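Local structure of metallo-beta-lactamase superfamily protein (Thermus thermophilus, 2ZWR) at residues L8-E13 and W94-P99; E34-L39 and A64-A69; L120-H125 and H129-D134. The protein probably acts as a zinc-dependent hydrolase of the metallo-beta-lactamase superfamily, holding a pair of metal ions in a shared binding site. All coordinates share one frame; numbering follows the deposited sequence.

Contact 1 (L8-E13 and W94-P99); sequences LGPLQE and WGLAIP
Pro-10 and Leu-96 mark the closest approach of two irregular loops, yet their CA atoms still lie 9.0 Å apart, and no hydrogen bond spans the gap. The meeting is left to three apolar side chains, and on the 94-99 side everything goes through one methyl group. Leu-96 puts CD1 against the ring of Pro-10, where CG is 3.9 Å from that CD1. The same methyl also meets one branch of Leu-11, CD2, again 3.9 Å from Leu-96 CD1. Pro-10 and Leu-96 run past one another in opposite senses, while Leu-11 comes in at a slant. In Leu-96 the first torsion sets CG opposite the carbonyl carbon (chi1 -57°) and the extended second one (chi2 174°) sets CD1 anti to CA, pointing away from the backbone.

Residues 8-13 form the turn of the beta hairpin that joins strands 2-8 and 13-20: Leu-8 and Glu-13 exchange backbone bonds at its base, and a type I turn from Gly-9 to Gln-12 closes it. In the metallo-beta-lactamase fold such a hairpin loop lies beside the metal site, and here the side chain of Leu-11 is about 4 Å from that of the zinc ligand Asp-58. Gln-12 O accepts a hydrogen bond from ND1 of His-184, another zinc ligand, so the turn supplies a second-shell partner to a first-shell histidine. Across from it, Gly-95 ends helix 87-93 in a Schellman motif, and the chain then swings out to present Leu-96 to the turn at the protein surface.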
loop_
_atom_site.group_PDB
_atom_site.type_symbol
_atom_site.label_atom_id
_atom_site.label_comp_id
_atom_site.label_asym_id
_atom_site.label_seq_id
_atom_site.Cartn_x
_atom_site.Cartn_y
_atom_site.Cartn_z
ATOM N N LEU A 8 -9.837 -6.728 -0.892
ATOM C CA LEU A 8 -10.841 -5.820 -1.440
ATOM C C LEU A 8 -10.842 -5.771 -2.955
ATOM O O LEU A 8 -9.784 -5.747 -3.582
ATOM C CB LEU A 8 -10.625 -4.395 -0.897
ATOM C CG LEU A 8 -10.581 -4.165 0.622
ATOM C CD1 LEU A 8 -10.099 -2.765 0.895
ATOM C CD2 LEU A 8 -11.954 -4.413 1.272
ATOM N N GLY A 9 -12.042 -5.760 -3.533
ATOM C CA GLY A 9 -12.226 -5.471 -4.957
ATOM C C GLY A 9 -11.958 -6.641 -5.879
ATOM O O GLY A 9 -11.414 -7.649 -5.439
ATOM N N PRO A 10 -12.319 -6.504 -7.176
ATOM C CA PRO A 10 -12.097 -7.545 -8.190
ATOM C C PRO A 10 -10.619 -7.901 -8.375
ATOM O O PRO A 10 -10.304 -9.018 -8.792
ATOM C CB PRO A 10 -12.649 -6.914 -9.476
ATOM C CG PRO A 10 -12.626 -5.392 -9.211
ATOM C CD PRO A 10 -12.974 -5.309 -7.748
ATOM N N LEU A 11 -9.720 -6.972 -8.064
ATOM C CA LEU A 11 -8.294 -7.231 -8.232
ATOM C C LEU A 11 -7.690 -7.801 -6.944
ATOM O O LEU A 11 -6.480 -7.975 -6.843
ATOM C CB LEU A 11 -7.543 -5.975 -8.715
ATOM C CG LEU A 11 -7.523 -5.617 -10.221
ATOM C CD1 LEU A 11 -7.131 -6.819 -11.095
ATOM C CD2 LEU A 11 -8.840 -5.038 -10.715
ATOM N N GLN A 12 -8.555 -8.093 -5.973
ATOM C CA GLN A 12 -8.165 -8.779 -4.747
ATOM C C GLN A 12 -6.934 -8.135 -4.085
ATOM O O GLN A 12 -5.879 -8.763 -3.917
ATOM C CB GLN A 12 -7.969 -10.272 -5.026
ATOM C CG GLN A 12 -9.294 -10.985 -5.313
ATOM C CD GLN A 12 -9.126 -12.449 -5.653
ATOM O OE1 GLN A 12 -8.149 -12.853 -6.298
ATOM N NE2 GLN A 12 -10.092 -13.258 -5.236
ATOM N N GLU A 13 -7.094 -6.862 -3.739
ATOM C CA GLU A 13 -6.028 -6.059 -3.179
ATOM C C GLU A 13 -6.130 -6.111 -1.659
ATOM O O GLU A 13 -7.242 -6.191 -1.126
ATOM C CB GLU A 13 -6.152 -4.621 -3.709
ATOM C CG GLU A 13 -5.188 -3.592 -3.107
ATOM C CD GLU A 13 -5.787 -2.819 -1.932
ATOM O OE1 GLU A 13 -6.986 -2.988 -1.632
ATOM O OE2 GLU A 13 -5.049 -2.045 -1.293
ATOM N N TRP A 94 -10.930 -0.423 -17.742
ATOM C CA TRP A 94 -11.178 -1.839 -17.479
ATOM C C TRP A 94 -12.659 -2.152 -17.258
ATOM O O TRP A 94 -13.006 -3.291 -16.948
ATOM C CB TRP A 94 -10.361 -2.291 -16.272
ATOM C CG TRP A 94 -8.900 -2.277 -16.550
ATOM C CD1 TRP A 94 -7.970 -1.395 -16.065
ATOM C CD2 TRP A 94 -8.196 -3.166 -17.422
ATOM N NE1 TRP A 94 -6.722 -1.702 -16.560
ATOM C CE2 TRP A 94 -6.836 -2.783 -17.401
ATOM C CE3 TRP A 94 -8.583 -4.266 -18.209
ATOM C CZ2 TRP A 94 -5.856 -3.456 -18.142
ATOM C CZ3 TRP A 94 -7.605 -4.937 -18.945
ATOM C CH2 TRP A 94 -6.257 -4.526 -18.902
ATOM N N GLY A 95 -13.520 -1.150 -17.408
ATOM C CA GLY A 95 -14.962 -1.318 -17.168
ATOM C C GLY A 95 -15.364 -1.265 -15.695
ATOM O O GLY A 95 -16.468 -1.681 -15.331
ATOM N N LEU A 96 -14.469 -0.745 -14.849
ATOM C CA LEU A 96 -14.697 -0.700 -13.409
ATOM C C LEU A 96 -14.985 0.701 -12.899
ATOM O O LEU A 96 -14.384 1.674 -13.356
ATOM C CB LEU A 96 -13.514 -1.320 -12.652
ATOM C CG LEU A 96 -13.156 -2.768 -13.019
ATOM C CD1 LEU A 96 -11.879 -3.203 -12.317
ATOM C CD2 LEU A 96 -14.297 -3.755 -12.735
ATOM N N ALA A 97 -15.909 0.793 -11.942
ATOM C CA ALA A 97 -16.326 2.073 -11.397
ATOM C C ALA A 97 -15.746 2.313 -10.009
ATOM O O ALA A 97 -16.034 1.561 -9.070
ATOM C CB ALA A 97 -17.849 2.168 -11.343
ATOM N N ILE A 98 -14.945 3.369 -9.881
ATOM C CA ILE A 98 -14.562 3.882 -8.557
ATOM C C ILE A 98 -14.777 5.398 -8.490
ATOM O O ILE A 98 -14.757 6.078 -9.525
ATOM C CB ILE A 98 -13.097 3.492 -8.132
ATOM C CG1 ILE A 98 -12.068 3.931 -9.178
ATOM C CG2 ILE A 98 -12.998 1.998 -7.842
ATOM C CD1 ILE A 98 -10.673 4.197 -8.609
ATOM N N PRO A 99 -15.015 5.936 -7.277
ATOM C CA PRO A 99 -15.020 7.390 -7.142
ATOM C C PRO A 99 -13.619 7.963 -7.289
ATOM O O PRO A 99 -12.639 7.350 -6.828
ATOM C CB PRO A 99 -15.511 7.607 -5.707
ATOM C CG PRO A 99 -15.146 6.351 -4.990
ATOM C CD PRO A 99 -15.305 5.257 -5.999
#

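Contact 2 (E34-L39 and A64-A69); sequences EKLLAL and APLVEA
Leu-66 reaches across from the 64-69 helix and divides its two methyl groups between neighbouring leucines of the 34-39 helix. Its CD1 takes the inner partner, with CD1 of Leu-36 3.9 Å from CD1 of Leu-66, and these two side chains cross at roughly a right angle. Its CD2 takes the outer partner, lying 3.9 Å from CD2 of Leu-37. The branch carbon shares in that second contact, since Leu-37 CG is 4.0 Å from Leu-66 CD2. Here the side chains slide along each other in opposite directions instead of crossing.

All three leucines use the same shape: CG is turned opposite the carbonyl carbon and lies beside the backbone N (chi1 -64° in Leu-66). The CB of Leu-36 already points toward the other helix, whereas Leu-37 leaves its backbone to the flank and only its end comes nearer. The backbones approach most closely at Leu-37 and Leu-66, whose CA atoms stand 8.3 Å apart.

One step further out, the contact has an inside and an outside. Leu-36 and Leu-66 are buried, and both touch Leu-26 of strand 23-27; Leu-36 also packs on Val-6 of strand 2-8 and Ala-15 of strand 13-20. Leu-37, on the exposed side, makes the outer half of the contact. The three leucines thus join helices 33-43 and 63-70, and Leu-36 and Leu-66 pack on the strands beneath, as befits the outer helical layer on one of the two sheets in the alpha-beta/beta-alpha sandwich of metallo-beta-lactamases.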
loop_
_atom_site.group_PDB
_atom_site.type_symbol
_atom_site.label_atom_id
_atom_site.label_comp_id
_atom_site.label_asym_id
_atom_site.label_seq_id
_atom_site.Cartn_x
_atom_site.Cartn_y
_atom_site.Cartn_z
ATOM N N GLU A 34 -17.756 -0.215 2.407
ATOM C CA GLU A 34 -18.660 -0.833 3.392
ATOM C C GLU A 34 -17.934 -1.913 4.177
ATOM O O GLU A 34 -18.158 -2.072 5.368
ATOM C CB GLU A 34 -19.891 -1.485 2.732
ATOM C CG GLU A 34 -20.311 -0.942 1.376
ATOM C CD GLU A 34 -19.390 -1.373 0.228
ATOM O OE1 GLU A 34 -19.176 -2.587 0.001
ATOM O OE2 GLU A 34 -18.893 -0.479 -0.465
ATOM N N LYS A 35 -17.075 -2.666 3.494
ATOM C CA LYS A 35 -16.269 -3.716 4.116
ATOM C C LYS A 35 -15.244 -3.114 5.086
ATOM O O LYS A 35 -15.001 -3.662 6.169
ATOM C CB LYS A 35 -15.583 -4.556 3.026
ATOM C CG LYS A 35 -15.204 -5.968 3.444
ATOM C CD LYS A 35 -15.131 -6.922 2.236
ATOM N N LEU A 36 -14.665 -1.973 4.706
ATOM C CA LEU A 36 -13.726 -1.253 5.581
ATOM C C LEU A 36 -14.408 -0.629 6.797
ATOM O O LEU A 36 -13.938 -0.784 7.923
ATOM C CB LEU A 36 -12.946 -0.195 4.798
ATOM C CG LEU A 36 -11.894 -0.785 3.852
ATOM C CD1 LEU A 36 -11.573 0.199 2.742
ATOM C CD2 LEU A 36 -10.639 -1.192 4.614
ATOM N N LEU A 37 -15.513 0.073 6.559
ATOM C CA LEU A 37 -16.345 0.600 7.634
ATOM C C LEU A 37 -16.752 -0.496 8.639
ATOM O O LEU A 37 -16.727 -0.268 9.841
ATOM C CB LEU A 37 -17.572 1.320 7.060
ATOM C CG LEU A 37 -17.268 2.649 6.351
ATOM C CD1 LEU A 37 -18.434 3.086 5.442
ATOM C CD2 LEU A 37 -16.895 3.741 7.349
ATOM N N ALA A 38 -17.096 -1.681 8.136
ATOM C CA ALA A 38 -17.423 -2.842 8.987
ATOM C C ALA A 38 -16.226 -3.364 9.780
ATOM O O ALA A 38 -16.385 -3.836 10.910
ATOM C CB ALA A 38 -18.044 -3.963 8.162
ATOM N N LEU A 39 -15.036 -3.288 9.184
ATOM C CA LEU A 39 -13.796 -3.630 9.883
ATOM C C LEU A 39 -13.512 -2.693 11.066
ATOM O O LEU A 39 -13.073 -3.151 12.129
ATOM C CB LEU A 39 -12.596 -3.650 8.921
ATOM C CG LEU A 39 -11.272 -4.217 9.468
ATOM C CD1 LEU A 39 -11.440 -5.628 10.036
ATOM C CD2 LEU A 39 -10.158 -4.197 8.408
ATOM N N ALA A 64 -12.100 8.028 -1.483
ATOM C CA ALA A 64 -13.093 9.123 -1.486
ATOM C C ALA A 64 -14.221 9.044 -0.423
ATOM O O ALA A 64 -14.420 10.008 0.322
ATOM C CB ALA A 64 -13.668 9.355 -2.893
ATOM N N PRO A 65 -14.970 7.915 -0.361
ATOM C CA PRO A 65 -15.996 7.786 0.689
ATOM C C PRO A 65 -15.465 7.889 2.115
ATOM O O PRO A 65 -16.137 8.464 2.973
ATOM C CB PRO A 65 -16.603 6.392 0.443
ATOM C CG PRO A 65 -15.618 5.664 -0.452
ATOM C CD PRO A 65 -14.966 6.746 -1.270
ATOM N N LEU A 66 -14.276 7.346 2.366
ATOM C CA LEU A 66 -13.690 7.383 3.706
ATOM C C LEU A 66 -13.211 8.778 4.111
ATOM O O LEU A 66 -13.310 9.145 5.271
ATOM C CB LEU A 66 -12.562 6.356 3.831
ATOM C CG LEU A 66 -13.028 4.900 3.676
ATOM C CD1 LEU A 66 -11.874 3.933 3.876
ATOM C CD2 LEU A 66 -14.173 4.568 4.621
ATOM N N VAL A 67 -12.710 9.547 3.143
ATOM C CA VAL A 67 -12.333 10.945 3.367
ATOM C C VAL A 67 -13.583 11.807 3.614
ATOM O O VAL A 67 -13.604 12.641 4.520
ATOM C CB VAL A 67 -11.494 11.500 2.179
ATOM C CG1 VAL A 67 -11.350 13.003 2.256
ATOM C CG2 VAL A 67 -10.118 10.830 2.137
ATOM N N GLU A 68 -14.619 11.586 2.812
ATOM C CA GLU A 68 -15.912 12.247 3.001
ATOM C C GLU A 68 -16.513 11.975 4.395
ATOM O O GLU A 68 -16.999 12.894 5.053
ATOM C CB GLU A 68 -16.900 11.806 1.912
ATOM C CG GLU A 68 -18.176 12.642 1.888
ATOM C CD GLU A 68 -19.126 12.260 0.767
ATOM O OE1 GLU A 68 -19.265 11.042 0.454
ATOM O OE2 GLU A 68 -19.752 13.194 0.207
ATOM N N ALA A 69 -16.478 10.719 4.840
ATOM C CA ALA A 69 -17.072 10.351 6.130
ATOM C C ALA A 69 -16.227 10.779 7.333
ATOM O O ALA A 69 -16.773 11.203 8.353
ATOM C CB ALA A 69 -17.342 8.863 6.177
#

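Contact 3 (L120-H125 and H129-D134); sequences LHLPGH and HVAFYD. With ZN (zinc ion), chain F; ZN (zinc ion), chain D.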
loop_
_atom_site.group_PDB
_atom_site.type_symbol
_atom_site.label_atom_id
_atom_site.label_comp_id
_atom_site.label_asym_id
_atom_site.label_seq_id
_atom_site.Cartn_x
_atom_site.Cartn_y
_atom_site.Cartn_z
ATOM N N LEU A 120 10.233 4.112 2.882
ATOM C CA LEU A 120 11.225 3.707 1.893
ATOM C C LEU A 120 10.654 3.995 0.512
ATOM O O LEU A 120 9.617 3.438 0.152
ATOM C CB LEU A 120 11.510 2.205 2.017
ATOM C CG LEU A 120 12.474 1.619 3.068
ATOM C CD1 LEU A 120 12.540 2.421 4.348
ATOM C CD2 LEU A 120 12.113 0.171 3.376
ATOM N N HIS A 121 11.305 4.869 -0.249
ATOM C CA HIS A 121 10.902 5.094 -1.622
ATOM C C HIS A 121 11.509 4.019 -2.506
ATOM O O HIS A 121 12.727 3.979 -2.719
ATOM C CB HIS A 121 11.287 6.491 -2.128
ATOM C CG HIS A 121 10.804 6.772 -3.520
ATOM N ND1 HIS A 121 11.634 7.222 -4.524
ATOM C CD2 HIS A 121 9.576 6.640 -4.083
ATOM C CE1 HIS A 121 10.940 7.375 -5.638
ATOM N NE2 HIS A 121 9.688 7.025 -5.400
ATOM N N LEU A 122 10.634 3.165 -3.031
ATOM C CA LEU A 122 11.025 1.977 -3.748
ATOM C C LEU A 122 10.262 1.898 -5.073
ATOM O O LEU A 122 9.328 1.113 -5.197
ATOM C CB LEU A 122 10.750 0.734 -2.881
ATOM C CG LEU A 122 11.519 0.610 -1.552
ATOM C CD1 LEU A 122 10.913 -0.451 -0.641
ATOM C CD2 LEU A 122 13.023 0.346 -1.792
ATOM N N PRO A 123 10.679 2.695 -6.080
ATOM C CA PRO A 123 9.925 2.802 -7.318
ATOM C C PRO A 123 10.170 1.580 -8.214
ATOM O O PRO A 123 11.028 0.751 -7.921
ATOM C CB PRO A 123 10.532 4.057 -7.974
ATOM C CG PRO A 123 11.966 4.003 -7.571
ATOM C CD PRO A 123 11.941 3.467 -6.143
ATOM N N GLY A 124 9.442 1.492 -9.317
ATOM C CA GLY A 124 9.613 0.386 -10.235
ATOM C C GLY A 124 8.280 -0.167 -10.681
ATOM O O GLY A 124 8.035 -0.306 -11.877
ATOM N N HIS A 125 7.426 -0.514 -9.717
ATOM C CA HIS A 125 6.043 -0.915 -10.015
ATOM C C HIS A 125 5.238 0.358 -10.351
ATOM O O HIS A 125 4.361 0.346 -11.225
ATOM C CB HIS A 125 5.451 -1.694 -8.834
ATOM C CG HIS A 125 4.020 -2.100 -9.012
ATOM N ND1 HIS A 125 3.642 -3.182 -9.774
ATOM C CD2 HIS A 125 2.878 -1.583 -8.503
ATOM C CE1 HIS A 125 2.326 -3.307 -9.742
ATOM N NE2 HIS A 125 1.837 -2.351 -8.975
ATOM N N HIS A 129 6.070 4.612 -5.652
ATOM C CA HIS A 129 5.792 3.431 -4.835
ATOM C C HIS A 129 6.690 3.451 -3.599
ATOM O O HIS A 129 7.918 3.541 -3.722
ATOM C CB HIS A 129 6.005 2.137 -5.636
ATOM C CG HIS A 129 5.388 0.927 -5.004
ATOM N ND1 HIS A 129 5.809 0.420 -3.794
ATOM C CD2 HIS A 129 4.377 0.125 -5.410
ATOM C CE1 HIS A 129 5.082 -0.635 -3.478
ATOM N NE2 HIS A 129 4.208 -0.838 -4.443
ATOM N N VAL A 130 6.074 3.367 -2.419
ATOM C CA VAL A 130 6.820 3.328 -1.155
ATOM C C VAL A 130 6.547 2.044 -0.379
ATOM O O VAL A 130 5.636 1.284 -0.725
ATOM C CB VAL A 130 6.542 4.564 -0.233
ATOM C CG1 VAL A 130 6.903 5.874 -0.937
ATOM C CG2 VAL A 130 5.093 4.579 0.287
ATOM N N ALA A 131 7.360 1.796 0.653
ATOM C CA ALA A 131 7.033 0.805 1.681
ATOM C C ALA A 131 7.046 1.480 3.038
ATOM O O ALA A 131 7.827 2.413 3.264
ATOM C CB ALA A 131 8.027 -0.360 1.668
ATOM N N PHE A 132 6.176 1.010 3.929
ATOM C CA PHE A 132 6.111 1.485 5.299
ATOM C C PHE A 132 6.759 0.456 6.188
ATOM O O PHE A 132 6.211 -0.630 6.385
ATOM C CB PHE A 132 4.658 1.762 5.723
ATOM C CG PHE A 132 3.969 2.746 4.835
ATOM C CD1 PHE A 132 4.205 4.108 4.982
ATOM C CD2 PHE A 132 3.106 2.312 3.826
ATOM C CE1 PHE A 132 3.590 5.031 4.149
ATOM C CE2 PHE A 132 2.475 3.218 2.991
ATOM C CZ PHE A 132 2.724 4.586 3.144
ATOM N N TYR A 133 7.925 0.816 6.723
ATOM C CA TYR A 133 8.798 -0.118 7.442
ATOM C C TYR A 133 8.769 0.110 8.956
ATOM O O TYR A 133 8.967 1.233 9.437
ATOM C CB TYR A 133 10.242 -0.048 6.890
ATOM C CG TYR A 133 11.222 -0.984 7.581
ATOM C CD1 TYR A 133 10.899 -2.326 7.805
ATOM C CD2 TYR A 133 12.483 -0.531 7.998
ATOM C CE1 TYR A 133 11.782 -3.186 8.448
ATOM C CE2 TYR A 133 13.381 -1.392 8.640
ATOM C CZ TYR A 133 13.022 -2.718 8.853
ATOM O OH TYR A 133 13.893 -3.582 9.483
ATOM N N ASP A 134 8.512 -0.967 9.691
ATOM C CA ASP A 134 8.474 -0.945 11.142
ATOM C C ASP A 134 9.555 -1.885 11.705
ATOM O O ASP A 134 9.302 -3.067 11.949
ATOM C CB ASP A 134 7.062 -1.300 11.634
ATOM C CG ASP A 134 7.021 -1.712 13.101
ATOM O OD1 ASP A 134 7.783 -1.163 13.923
ATOM O OD2 ASP A 134 6.211 -2.601 13.428
HETATM ZN ZN ZN F . 13.689 7.743 -4.142
HETATM ZN ZN ZN D . -0.015 -1.650 -8.245
HETATM O O HOH W 1 -1.850 -2.617 -8.240
#
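Leu-120 and Ala-131 form a hydrogen-bonded antiparallel pair, exchanging two backbone bonds. Leu-120 N gives a nearly straight one to Ala-131 O, 3.0 Å long with 176° at the hydrogen. In return Ala-131 N reaches Leu-120 O at 2.8 Å. The next pair, His-121 with Val-130, is non-hydrogen-bonded, and beyond it Leu-122 N meets His-129 O at 2.8 Å, carrying the pairing past the end of the strand. On the Leu-120 side of the sheet, a methyl of Leu-122 rests on CB of Ala-131, and CD2 of Leu-120 comes against CB of Tyr-133.

From there the chain leads to His-125. Its CB lies 4.0 Å from CD2 of His-129. With CG swung opposite the backbone N (chi1 178°), the ring stands so that its CD2 is 3.8 Å from His-129 CD2. The two imidazoles are almost perpendicular, at 88°, and meet rim to rim, neither lying over the other. ND1 of His-125 is hydrogen-bonded to Arg-153 O, which fixes the turn of the ring, and the tip atom NE2 binds the zinc ion of chain D at 2.1 Å. A water is on that metal too, with His-54, His-56 and Asp-144. His-129 belongs to the second shell: its NE2 takes a hydrogen bond from the backbone N of Asp-144, the residue that bridges the two zinc ions of the active-site pair.

On the opposite face, His-121 ND1 holds another zinc, that of chain F, at 2.2 Å, while its NE2 is hydrogen-bonded to Pro-127 O and Pro-123 CD lies over its ring. A strand pair that delivers a histidine from its connecting loop to a two-metal centre bridged by an aspartate from the end of the next strand is characteristic of the metallo-beta-lactamase fold.

Contacts 1 and 2 are direct neighbours, their centres 15 Å apart, and both belong to the half of the molecule built on the sheet of strands 2-8 to 106-107. Leu-8 CD1 packs on Leu-36 CD1 at 3.8 Å, and Pro-99 CG on Pro-65 CD at 3.7 Å, so each helix of contact 2 touches one loop of contact 1. Contact 3 is in the other sheet, across the chain's centre: about 22 Å from contact 1 and 25 Å from contact 2 between centres. The metal pair links the halves. Leu-11 borders it through Asp-58 and His-184, His-125 binds it from contact 3, and contact 2 lies further out, the Leu-36 side chain about 10 Å from that of His-59.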